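Local coordinates for protein Tubulin/ftsz, gtpase (Methanosaeta thermophila, PDB 3ZID) that binds guanine nucleotides, probably hydrolyses GTP and, as a tubulin-like cytoskeletal protein of archaea, is probably involved in the control of cell shape, at residues Leu7-Cys12 / Ile106-Ser111; Thr110-Gly115 / Pro139-Pro144; Asn14-Ala19 / Thr195-Arg200; Val43-Ile48 / Ala63-His68. All coordinates share one frame; numbering follows the deposited sequence.

Interaction 1: residues Leu7-Cys12 / Ile106-Ser111; sequences LGVGQC and IFVMTS. With GDP (guanosine-5'-diphosphate), chain C.
Three hydrogen bonds grip the oxygen of a bound water: it accepts from Ser111 N at 2.8 Å and donates to Val9 O and to the alpha-phosphate oxygen O2A of GDP. It continues a sheet pattern. The parallel strands 7-9 and 106-111 are joined by Leu7 N to Phe107 O, Met109 N to Leu7 O and Val9 N to Met109 O, the last 2.8 Å long and straight (179°); one step on, where the strands part, the water bridges Ser111 N and Val9 O. Gly8 leaves room for the bent end of Met109, whose CE lies 3.8 Å from Gly8 CA. Glycine also suits position 10, since a side chain there would collide with a beta-phosphate oxygen. From this strand-turn-helix, whose glycines resemble a Rossmann-type GxGxxG pattern, Gln11 N reaches GDP O2B at 2.9 Å and Cys12 N reaches O2A at 3.0 Å. Cys12 SG, anti to its backbone N (chi1 173°), sits over the guanine face, 3.3 Å from N3. Ser111 OG, between its N and carbonyl carbon (chi1 71°), donates to GDP O5' at 2.7 Å. With amides of a helix start on both phosphates, the negative charge is probably stabilised in part by the helix dipole.

Interaction 2: residues Thr110-Gly115 / Pro139-Pro144; sequences TSVSGG and PIAVLP. With GDP (guanosine-5'-diphosphate), chain C.
Strand 110-111 runs parallel to strand 139-143, the touching parts diverging by 24°, and three backbone bonds join them in alternation. Thr110 N donates to Ile140 O, Val142 N to Thr110 O at 2.9 Å, and Val112 N to Val142 O at 3.0 Å; the first lies nearly along its C=O axis, the other two come in the carbonyl plane, further off the C=O axis. Pro144 has no N-H to carry the alternation further, and there the two chains open around the nucleotide. Val112 forks over the neighbouring strand: CG1 meets Ala141 CB at 3.7 Å, while CG2, in the crowded position between backbone N and carbonyl carbon, runs alongside Leu143 CD2. Helix 150-165 packs on the same valine. These strands are the two arms of a beta-alpha-beta crossover through helix 117-131, and the loop between strand and helix carries the glycine-rich tubulin/FtsZ signature, Gly-Gly-Thr-Gly. Gly114 lets the loop pass tightly under the diphosphate, its CA 3.3 Å from GDP O3A, where a side chain would collide. Gly115 N then donates to the beta-phosphate oxygen O3B at 2.9 Å, although the bond is bent (140°). Ser113 OG rests against the ring of Pro144, 3.2 Å from its CB, and is hydrogen-bonded to Tyr152 O. Compact and apolar, Val142 points CG1 at the guanine, 3.9 Å from N2, beside Cys12.

Interaction 3: residues Asn14-Ala19 / Thr195-Arg200; sequences NRILDA and TMVAQR. With GDP (guanosine-5'-diphosphate), chain C.
Ile16 and Val197 cross at about a right angle, touching by one methyl each: Ile16 CG2 lies 3.8 Å from Val197 CG1. Both methyls are anti to their own backbone N (Val197 chi1 177°), so each branch reaches out from its helix while the rest of the isoleucine, CG1 and CD1, is turned elsewhere. One turn further along helix 10-30, Ala198 points its methyl into the flank of Ala19, whose own CB lies across the approach, 3.8 Å from Ala198 CB. Ala198 CB also presses on the backbone, 3.7 Å from Ala19 C. Alanine suits both positions because the helix axes pass only 8.5 Å apart, crossing at -55°, and the small methyls allow that approach. Helix 186-210 is the long central helix of the tubulin/FtsZ fold, which links the nucleotide-binding domain to the second domain; here it lies against the first helix of the GTPase domain. At the border, Thr195 OG1 has partners of its own, bonding to Asp191 O and Arg22. Arg15 takes no part in the contact with 195-200; it runs to the guanine, past Tyr190 and Asn194 earlier on helix 186-210. Its chain is extended from CG to NE, so that CD passes 3.0 Å from GDP O6 and the guanidinium presents an edge to the base, its NH1 3.1 Å from N7. Asn194 touches Ile16 as well.

Interaction 4: residues Val43-Ile48 / Ala63-His68; sequences VETIAI and AKDRLH
Asp65 lays its side chain across the backbone carbonyl of Thr45, with CB and CG each 3.1 Å from Thr45 O. Its carboxylate oxygens are acceptors like that carbonyl, so this approach is simply tight packing, and the carboxylate finds its bonds elsewhere. One oxygen, OD2, accepts from a water at 2.9 Å; the same water donates to Glu44 OE1 and accepts from Thr45 N at 3.0 Å, tying the two segments together through one water. The other, OD1, uses its syn lone pair for the salt bridge from Lys64 NZ, 2.9 Å away, and pairs with Arg100 too. Asp65 also closes a short 3-10 turn, from which the chain enters strand 66-68, an edge strand of the parallel sheet. The pairing starts at its carbonyl: Ala47 N donates to Asp65 O at 2.8 Å, and Leu67 N returns a bond to Ala47 O. On one face Leu67 lies alongside Ile46, its CB 3.9 Å from Ile46 CG2, and its CD2 meets Ile48 CG1 at 4.2 Å. Branched and bulky residues fit here because helix 79-98 packs over Ile46 and Leu67. The opposite face carries Ala47, small enough to sit beneath Leu17 and Asn14 of helix 10-30. Two carboxylates thus stand close together; their repulsion is probably offset by Arg100, which bridges to both, by Arg42 on Glu44 and by Lys64 on Asp65, for Glu44 merely a nearby charge, so each acid likely remains ionised.

How the interactions relate
Interactions 4, 1 and 2 follow one another across the same parallel sheet, and interaction 3 lies on one side of it through helix 10-30. Gly8 O accepts from Ile48 N at 2.8 Å, joining interaction 1 to interaction 4, while interactions 1 and 2 share Thr110 and Ser111, their centres about 8 Å apart. Ile16 ties the helix pair to both central contacts: its CG2 is 3.9 Å from Met109 SD and its CD1 3.7 Å from Val142 CG2. Asn14 ND2 reaches Ile48 O at 3.0 Å. Interactions 1, 2 and 3 all touch GDP, at phosphates, ribose and base; interaction 4 is more remote, the Ile48 side chain lying about 10 Å from the nucleotide.

Interaction 1: residues Leu7-Cys12 / Ile106-Ser111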
# COMPACT_ATOMS: atom_id res chain seq x y z
N LEU A 7 0.77 -11.25 2.80
CA LEU A 7 1.21 -11.69 1.47
C LEU A 7 1.93 -10.56 0.78
O LEU A 7 1.32 -9.53 0.47
CB LEU A 7 -0.01 -12.05 0.63
CG LEU A 7 -0.90 -13.13 1.23
CD1 LEU A 7 -2.14 -13.36 0.37
CD2 LEU A 7 -0.09 -14.40 1.37
N GLY A 8 3.22 -10.73 0.52
CA GLY A 8 3.99 -9.71 -0.16
C GLY A 8 4.17 -10.13 -1.61
O GLY A 8 4.89 -11.08 -1.89
N VAL A 9 3.53 -9.42 -2.54
CA VAL A 9 3.43 -9.87 -3.93
C VAL A 9 4.23 -8.97 -4.86
O VAL A 9 4.07 -7.74 -4.85
CB VAL A 9 1.96 -9.88 -4.37
CG1 VAL A 9 1.78 -10.49 -5.76
CG2 VAL A 9 1.13 -10.63 -3.32
N GLY A 10 5.12 -9.56 -5.65
CA GLY A 10 5.99 -8.77 -6.51
C GLY A 10 7.18 -8.27 -5.72
O GLY A 10 7.26 -8.47 -4.50
N GLN A 11 8.13 -7.63 -6.39
CA GLN A 11 9.35 -7.18 -5.70
C GLN A 11 9.10 -6.23 -4.52
O GLN A 11 9.64 -6.43 -3.41
CB GLN A 11 10.30 -6.52 -6.69
CG GLN A 11 11.50 -5.88 -6.01
CD GLN A 11 12.66 -5.73 -6.94
OE1 GLN A 11 13.68 -6.41 -6.80
NE2 GLN A 11 12.53 -4.82 -7.89
N CYS A 12 8.30 -5.20 -4.76
CA CYS A 12 8.00 -4.22 -3.72
C CYS A 12 7.30 -4.91 -2.54
O CYS A 12 7.73 -4.79 -1.39
CB CYS A 12 7.16 -3.09 -4.28
SG CYS A 12 6.54 -1.93 -3.06
N ILE A 106 -6.15 -10.38 6.62
CA ILE A 106 -5.20 -10.64 5.55
C ILE A 106 -4.70 -9.33 4.96
O ILE A 106 -5.50 -8.48 4.55
CB ILE A 106 -5.81 -11.54 4.42
CG1 ILE A 106 -6.41 -12.84 5.02
CG2 ILE A 106 -4.78 -11.88 3.35
CD1 ILE A 106 -7.09 -13.79 3.98
N PHE A 107 -3.39 -9.16 4.95
CA PHE A 107 -2.77 -8.04 4.27
C PHE A 107 -2.18 -8.49 2.96
O PHE A 107 -1.42 -9.45 2.93
CB PHE A 107 -1.71 -7.38 5.14
CG PHE A 107 -2.27 -6.70 6.37
CD1 PHE A 107 -2.94 -5.49 6.26
CD2 PHE A 107 -2.14 -7.29 7.62
CE1 PHE A 107 -3.47 -4.84 7.40
CE2 PHE A 107 -2.65 -6.66 8.77
CZ PHE A 107 -3.33 -5.44 8.66
N VAL A 108 -2.56 -7.80 1.88
CA VAL A 108 -1.98 -8.05 0.56
C VAL A 108 -1.16 -6.84 0.14
O VAL A 108 -1.70 -5.77 -0.15
CB VAL A 108 -3.05 -8.36 -0.50
CG1 VAL A 108 -2.40 -8.66 -1.84
CG2 VAL A 108 -3.88 -9.56 -0.05
N MET A 109 0.15 -7.02 0.14
CA MET A 109 1.08 -5.94 -0.06
C MET A 109 1.73 -6.01 -1.41
O MET A 109 2.31 -7.03 -1.77
CB MET A 109 2.12 -5.98 1.04
CG MET A 109 1.47 -6.17 2.41
SD MET A 109 2.74 -6.30 3.66
CE MET A 109 3.64 -7.71 3.07
N THR A 110 1.63 -4.91 -2.15
CA THR A 110 2.13 -4.84 -3.50
C THR A 110 2.30 -3.38 -3.93
O THR A 110 1.64 -2.47 -3.39
CB THR A 110 1.16 -5.55 -4.49
OG1 THR A 110 1.65 -5.39 -5.82
CG2 THR A 110 -0.22 -4.92 -4.44
N SER A 111 3.16 -3.14 -4.93
CA SER A 111 3.08 -1.89 -5.68
C SER A 111 1.98 -2.02 -6.72
O SER A 111 1.60 -3.12 -7.13
CB SER A 111 4.41 -1.57 -6.38
OG SER A 111 4.66 -2.44 -7.46
PB GDP C . 6.72 -6.32 -9.88
O1B GDP C . 5.39 -6.38 -9.14
O2B GDP C . 7.73 -7.22 -9.20
O3B GDP C . 6.48 -6.78 -11.31
O3A GDP C . 7.23 -4.81 -9.95
PA GDP C . 7.64 -3.96 -8.65
O1A GDP C . 9.11 -3.76 -8.59
O2A GDP C . 7.07 -4.51 -7.36
O5' GDP C . 6.86 -2.61 -8.99
C5' GDP C . 7.61 -1.45 -9.31
C4' GDP C . 7.05 -0.30 -8.49
O4' GDP C . 7.31 -0.58 -7.11
C3' GDP C . 7.81 0.96 -8.83
O3' GDP C . 6.93 2.05 -8.55
C2' GDP C . 8.95 0.93 -7.85
O2' GDP C . 9.38 2.26 -7.59
C1' GDP C . 8.29 0.34 -6.62
N9 GDP C . 9.17 -0.45 -5.76
C8 GDP C . 9.95 -1.48 -6.13
N7 GDP C . 10.57 -2.01 -5.04
C5 GDP C . 10.16 -1.30 -3.97
C6 GDP C . 10.40 -1.34 -2.53
O6 GDP C . 11.19 -2.16 -2.04
N1 GDP C . 9.77 -0.44 -1.76
C2 GDP C . 8.93 0.47 -2.27
N2 GDP C . 8.35 1.34 -1.41
N3 GDP C . 8.65 0.58 -3.59
C4 GDP C . 9.22 -0.29 -4.45
O HOH W 1 5.01 -5.09 -5.83

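Interaction 2: residues Thr110-Gly115 / Pro139-Pro144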
# COMPACT_ATOMS: atom_id res chain seq x y z
N THR A 110 1.63 -4.91 -2.15
CA THR A 110 2.13 -4.84 -3.50
C THR A 110 2.30 -3.38 -3.93
O THR A 110 1.64 -2.47 -3.39
CB THR A 110 1.16 -5.55 -4.49
OG1 THR A 110 1.65 -5.39 -5.82
CG2 THR A 110 -0.22 -4.92 -4.44
N SER A 111 3.16 -3.14 -4.93
CA SER A 111 3.08 -1.89 -5.68
C SER A 111 1.98 -2.02 -6.72
O SER A 111 1.60 -3.12 -7.13
CB SER A 111 4.41 -1.57 -6.38
OG SER A 111 4.66 -2.44 -7.46
N VAL A 112 1.46 -0.89 -7.17
CA VAL A 112 0.42 -0.91 -8.16
C VAL A 112 1.00 -0.75 -9.56
O VAL A 112 0.26 -0.88 -10.53
CB VAL A 112 -0.64 0.18 -7.91
CG1 VAL A 112 -1.26 -0.02 -6.55
CG2 VAL A 112 -0.04 1.56 -8.01
N SER A 113 2.30 -0.51 -9.67
CA SER A 113 2.96 -0.12 -10.93
C SER A 113 3.73 -1.21 -11.67
O SER A 113 4.00 -1.08 -12.86
CB SER A 113 3.90 1.07 -10.70
OG SER A 113 3.17 2.26 -10.49
N GLY A 114 4.09 -2.28 -10.98
CA GLY A 114 4.82 -3.34 -11.65
C GLY A 114 3.87 -4.25 -12.42
O GLY A 114 2.68 -3.94 -12.61
N GLY A 115 4.39 -5.39 -12.85
CA GLY A 115 3.61 -6.33 -13.63
C GLY A 115 3.08 -7.47 -12.79
O GLY A 115 1.97 -7.95 -13.01
N PRO A 139 -5.68 -4.51 1.20
CA PRO A 139 -4.49 -4.26 0.38
C PRO A 139 -3.67 -3.07 0.88
O PRO A 139 -4.19 -2.05 1.36
CB PRO A 139 -5.08 -3.99 -1.02
CG PRO A 139 -6.47 -3.59 -0.79
CD PRO A 139 -6.93 -4.34 0.43
N ILE A 140 -2.35 -3.24 0.79
CA ILE A 140 -1.39 -2.18 1.01
C ILE A 140 -0.85 -1.84 -0.37
O ILE A 140 -0.07 -2.62 -0.94
CB ILE A 140 -0.23 -2.65 1.89
CG1 ILE A 140 -0.77 -3.38 3.12
CG2 ILE A 140 0.65 -1.48 2.28
CD1 ILE A 140 -1.65 -2.52 3.99
N ALA A 141 -1.27 -0.70 -0.92
CA ALA A 141 -0.97 -0.35 -2.31
C ALA A 141 0.11 0.73 -2.42
O ALA A 141 -0.11 1.89 -2.04
CB ALA A 141 -2.21 0.11 -3.00
N VAL A 142 1.28 0.37 -2.96
CA VAL A 142 2.39 1.32 -3.07
C VAL A 142 2.39 2.05 -4.42
O VAL A 142 2.47 1.42 -5.48
CB VAL A 142 3.73 0.62 -2.86
CG1 VAL A 142 4.86 1.60 -3.05
CG2 VAL A 142 3.78 -0.06 -1.46
N LEU A 143 2.28 3.38 -4.38
CA LEU A 143 2.19 4.22 -5.59
C LEU A 143 3.55 4.58 -6.14
O LEU A 143 4.50 4.68 -5.37
CB LEU A 143 1.44 5.52 -5.28
CG LEU A 143 0.13 5.33 -4.53
CD1 LEU A 143 -0.49 6.66 -4.20
CD2 LEU A 143 -0.82 4.47 -5.36
N PRO A 144 3.65 4.81 -7.46
CA PRO A 144 4.94 5.06 -8.11
C PRO A 144 5.55 6.41 -7.75
O PRO A 144 4.86 7.29 -7.24
CB PRO A 144 4.60 5.02 -9.61
CG PRO A 144 3.18 5.42 -9.69
CD PRO A 144 2.54 4.85 -8.44
PB GDP C . 6.72 -6.32 -9.88
O1B GDP C . 5.39 -6.38 -9.14
O2B GDP C . 7.73 -7.22 -9.20
O3B GDP C . 6.48 -6.78 -11.31
O3A GDP C . 7.23 -4.81 -9.95
PA GDP C . 7.64 -3.96 -8.65
O1A GDP C . 9.11 -3.76 -8.59
O2A GDP C . 7.07 -4.51 -7.36
O5' GDP C . 6.86 -2.61 -8.99
C5' GDP C . 7.61 -1.45 -9.31
C4' GDP C . 7.05 -0.30 -8.49
O4' GDP C . 7.31 -0.58 -7.11
C3' GDP C . 7.81 0.96 -8.83
O3' GDP C . 6.93 2.05 -8.55
C2' GDP C . 8.95 0.93 -7.85
O2' GDP C . 9.38 2.26 -7.59
C1' GDP C . 8.29 0.34 -6.62
N9 GDP C . 9.17 -0.45 -5.76
C8 GDP C . 9.95 -1.48 -6.13
N7 GDP C . 10.57 -2.01 -5.04
C5 GDP C . 10.16 -1.30 -3.97
C6 GDP C . 10.40 -1.34 -2.53
O6 GDP C . 11.19 -2.16 -2.04
N1 GDP C . 9.77 -0.44 -1.76
C2 GDP C . 8.93 0.47 -2.27
N2 GDP C . 8.35 1.34 -1.41
N3 GDP C . 8.65 0.58 -3.59
C4 GDP C . 9.22 -0.29 -4.45

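Interaction 3: residues Asn14-Ala19 / Thr195-Arg200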
# COMPACT_ATOMS: atom_id res chain seq x y z
N ASN A 14 7.36 -8.08 -1.80
CA ASN A 14 8.35 -8.95 -1.16
C ASN A 14 9.23 -8.19 -0.15
O ASN A 14 9.47 -8.66 0.98
CB ASN A 14 9.33 -9.56 -2.17
CG ASN A 14 8.70 -10.60 -3.08
OD1 ASN A 14 9.37 -11.05 -4.02
ND2 ASN A 14 7.44 -10.97 -2.86
N ARG A 15 9.75 -7.04 -0.57
CA ARG A 15 10.67 -6.29 0.25
C ARG A 15 9.98 -5.70 1.48
O ARG A 15 10.57 -5.60 2.54
CB ARG A 15 11.38 -5.21 -0.56
CG ARG A 15 12.51 -5.72 -1.46
CD ARG A 15 12.96 -4.57 -2.33
NE ARG A 15 13.99 -4.89 -3.29
CZ ARG A 15 14.19 -4.19 -4.40
NH1 ARG A 15 13.41 -3.15 -4.67
NH2 ARG A 15 15.15 -4.54 -5.24
N ILE A 16 8.72 -5.31 1.34
CA ILE A 16 7.98 -4.83 2.50
C ILE A 16 7.75 -5.97 3.48
O ILE A 16 7.92 -5.81 4.67
CB ILE A 16 6.66 -4.19 2.10
CG1 ILE A 16 6.93 -2.87 1.38
CG2 ILE A 16 5.80 -3.91 3.35
CD1 ILE A 16 5.69 -2.27 0.72
N LEU A 17 7.39 -7.14 2.97
CA LEU A 17 7.19 -8.29 3.82
C LEU A 17 8.47 -8.65 4.59
O LEU A 17 8.42 -8.99 5.78
CB LEU A 17 6.74 -9.48 3.00
CG LEU A 17 6.35 -10.68 3.87
CD1 LEU A 17 5.34 -10.24 4.93
CD2 LEU A 17 5.74 -11.74 3.03
N ASP A 18 9.60 -8.57 3.91
CA ASP A 18 10.91 -8.82 4.51
C ASP A 18 11.19 -7.83 5.65
O ASP A 18 11.67 -8.23 6.71
CB ASP A 18 12.00 -8.76 3.46
CG ASP A 18 13.19 -9.65 3.78
OD1 ASP A 18 12.98 -10.75 4.33
OD2 ASP A 18 14.33 -9.24 3.49
N ALA A 19 10.87 -6.55 5.44
CA ALA A 19 11.01 -5.56 6.52
C ALA A 19 10.11 -5.87 7.69
O ALA A 19 10.47 -5.60 8.84
CB ALA A 19 10.72 -4.13 6.02
N THR A 195 10.62 0.33 5.71
CA THR A 195 10.73 0.31 7.17
C THR A 195 9.54 1.02 7.81
O THR A 195 9.01 0.54 8.81
CB THR A 195 12.06 0.94 7.64
OG1 THR A 195 13.14 0.10 7.23
CG2 THR A 195 12.12 1.13 9.18
N MET A 196 9.11 2.14 7.23
CA MET A 196 7.97 2.89 7.75
C MET A 196 6.68 2.11 7.60
O MET A 196 5.83 2.14 8.49
CB MET A 196 7.83 4.25 7.04
CG MET A 196 8.99 5.21 7.27
SD MET A 196 8.88 6.69 6.26
CE MET A 196 7.39 7.42 6.91
N VAL A 197 6.52 1.41 6.48
CA VAL A 197 5.30 0.65 6.25
C VAL A 197 5.24 -0.48 7.26
O VAL A 197 4.25 -0.66 7.94
CB VAL A 197 5.24 0.04 4.83
CG1 VAL A 197 3.97 -0.82 4.69
CG2 VAL A 197 5.23 1.15 3.78
N ALA A 198 6.32 -1.24 7.34
CA ALA A 198 6.41 -2.38 8.24
C ALA A 198 6.17 -1.96 9.69
O ALA A 198 5.49 -2.64 10.45
CB ALA A 198 7.75 -3.06 8.08
N GLN A 199 6.75 -0.83 10.08
CA GLN A 199 6.61 -0.36 11.45
C GLN A 199 5.16 -0.09 11.77
O GLN A 199 4.63 -0.54 12.80
CB GLN A 199 7.40 0.93 11.63
CG GLN A 199 7.54 1.41 13.05
CD GLN A 199 8.52 2.57 13.13
OE1 GLN A 199 8.66 3.35 12.18
NE2 GLN A 199 9.22 2.69 14.26
N ARG A 200 4.49 0.58 10.84
CA ARG A 200 3.08 0.90 11.02
C ARG A 200 2.19 -0.34 11.01
O ARG A 200 1.30 -0.43 11.83
CB ARG A 200 2.62 1.92 9.98
CG ARG A 200 3.12 3.32 10.33
CD ARG A 200 3.28 4.22 9.12
NE ARG A 200 4.34 5.20 9.32
CZ ARG A 200 4.22 6.49 9.04
NH1 ARG A 200 3.08 6.98 8.55
NH2 ARG A 200 5.24 7.30 9.27
PB GDP C . 6.72 -6.32 -9.88
O1B GDP C . 5.39 -6.38 -9.14
O2B GDP C . 7.73 -7.22 -9.20
O3B GDP C . 6.48 -6.78 -11.31
O3A GDP C . 7.23 -4.81 -9.95
PA GDP C . 7.64 -3.96 -8.65
O1A GDP C . 9.11 -3.76 -8.59
O2A GDP C . 7.07 -4.51 -7.36
O5' GDP C . 6.86 -2.61 -8.99
C5' GDP C . 7.61 -1.45 -9.31
C4' GDP C . 7.05 -0.30 -8.49
O4' GDP C . 7.31 -0.58 -7.11
C3' GDP C . 7.81 0.96 -8.83
O3' GDP C . 6.93 2.05 -8.55
C2' GDP C . 8.95 0.93 -7.85
O2' GDP C . 9.38 2.26 -7.59
C1' GDP C . 8.29 0.34 -6.62
N9 GDP C . 9.17 -0.45 -5.76
C8 GDP C . 9.95 -1.48 -6.13
N7 GDP C . 10.57 -2.01 -5.04
C5 GDP C . 10.16 -1.30 -3.97
C6 GDP C . 10.40 -1.34 -2.53
O6 GDP C . 11.19 -2.16 -2.04
N1 GDP C . 9.77 -0.44 -1.76
C2 GDP C . 8.93 0.47 -2.27
N2 GDP C . 8.35 1.34 -1.41
N3 GDP C . 8.65 0.58 -3.59
C4 GDP C . 9.22 -0.29 -4.45

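Interaction 4: residues Val43-Ile48 / Ala63-His68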
# COMPACT_ATOMS: atom_id res chain seq x y z
N VAL A 43 0.93 -14.92 13.11
CA VAL A 43 1.19 -14.14 11.89
C VAL A 43 1.97 -14.92 10.84
O VAL A 43 3.16 -15.18 11.02
CB VAL A 43 1.98 -12.83 12.18
CG1 VAL A 43 2.10 -11.99 10.92
CG2 VAL A 43 1.30 -12.01 13.27
N GLU A 44 1.32 -15.26 9.74
CA GLU A 44 1.98 -15.97 8.64
C GLU A 44 2.35 -15.01 7.52
O GLU A 44 1.62 -14.06 7.22
CB GLU A 44 1.07 -17.07 8.09
CG GLU A 44 0.67 -18.11 9.13
CD GLU A 44 1.72 -19.20 9.31
OE1 GLU A 44 2.78 -19.12 8.67
OE2 GLU A 44 1.48 -20.12 10.10
N THR A 45 3.50 -15.24 6.93
CA THR A 45 3.98 -14.38 5.88
C THR A 45 4.37 -15.22 4.69
O THR A 45 5.07 -16.22 4.84
CB THR A 45 5.19 -13.55 6.34
OG1 THR A 45 6.28 -14.43 6.66
CG2 THR A 45 4.83 -12.72 7.56
N ILE A 46 3.91 -14.83 3.51
CA ILE A 46 4.36 -15.46 2.27
C ILE A 46 4.76 -14.39 1.29
O ILE A 46 3.99 -13.49 1.00
CB ILE A 46 3.28 -16.32 1.63
CG1 ILE A 46 2.72 -17.32 2.64
CG2 ILE A 46 3.86 -17.09 0.42
CD1 ILE A 46 1.53 -18.07 2.10
N ALA A 47 6.00 -14.47 0.82
CA ALA A 47 6.48 -13.62 -0.24
C ALA A 47 6.24 -14.33 -1.57
O ALA A 47 6.76 -15.42 -1.80
CB ALA A 47 7.94 -13.33 -0.06
N ILE A 48 5.46 -13.72 -2.44
CA ILE A 48 5.12 -14.34 -3.72
C ILE A 48 5.75 -13.52 -4.85
O ILE A 48 5.65 -12.29 -4.87
CB ILE A 48 3.59 -14.46 -3.87
CG1 ILE A 48 3.01 -15.13 -2.61
CG2 ILE A 48 3.22 -15.24 -5.14
CD1 ILE A 48 1.50 -15.15 -2.52
N ALA A 63 12.75 -19.78 4.03
CA ALA A 63 12.66 -20.38 2.70
C ALA A 63 11.27 -20.93 2.41
O ALA A 63 10.79 -20.85 1.28
CB ALA A 63 13.69 -21.48 2.55
N LYS A 64 10.62 -21.45 3.44
CA LYS A 64 9.26 -21.96 3.30
C LYS A 64 8.25 -20.87 3.00
O LYS A 64 7.13 -21.15 2.57
CB LYS A 64 8.85 -22.69 4.56
CG LYS A 64 9.05 -21.88 5.82
CD LYS A 64 8.45 -22.59 7.03
CE LYS A 64 6.94 -22.35 7.12
NZ LYS A 64 6.63 -21.05 7.76
N ASP A 65 8.63 -19.62 3.25
CA ASP A 65 7.72 -18.51 3.07
C ASP A 65 8.03 -17.77 1.77
O ASP A 65 7.50 -16.68 1.53
CB ASP A 65 7.80 -17.57 4.27
CG ASP A 65 7.28 -18.21 5.55
OD1 ASP A 65 6.64 -19.27 5.47
OD2 ASP A 65 7.50 -17.62 6.63
N ARG A 66 8.89 -18.35 0.95
CA ARG A 66 9.23 -17.78 -0.34
C ARG A 66 8.65 -18.61 -1.46
O ARG A 66 9.11 -19.71 -1.73
CB ARG A 66 10.74 -17.66 -0.53
CG ARG A 66 11.45 -16.91 0.55
CD ARG A 66 12.92 -16.74 0.20
NE ARG A 66 13.65 -16.15 1.32
CZ ARG A 66 14.94 -15.84 1.29
NH1 ARG A 66 15.65 -16.06 0.20
NH2 ARG A 66 15.51 -15.30 2.36
N LEU A 67 7.60 -18.08 -2.07
CA LEU A 67 6.85 -18.79 -3.09
C LEU A 67 7.20 -18.29 -4.49
O LEU A 67 6.87 -17.15 -4.86
CB LEU A 67 5.35 -18.67 -2.83
CG LEU A 67 4.48 -19.44 -3.83
CD1 LEU A 67 4.83 -20.92 -3.80
CD2 LEU A 67 3.02 -19.25 -3.52
N HIS A 68 7.90 -19.13 -5.25
CA HIS A 68 8.21 -18.84 -6.64
C HIS A 68 7.08 -19.31 -7.54
O HIS A 68 6.63 -20.44 -7.46
CB HIS A 68 9.52 -19.50 -7.07
CG HIS A 68 9.97 -19.08 -8.43
ND1 HIS A 68 10.58 -19.95 -9.31
CD2 HIS A 68 9.91 -17.89 -9.07
CE1 HIS A 68 10.86 -19.32 -10.44
NE2 HIS A 68 10.47 -18.07 -10.32
O HOH W 2 5.04 -17.46 8.12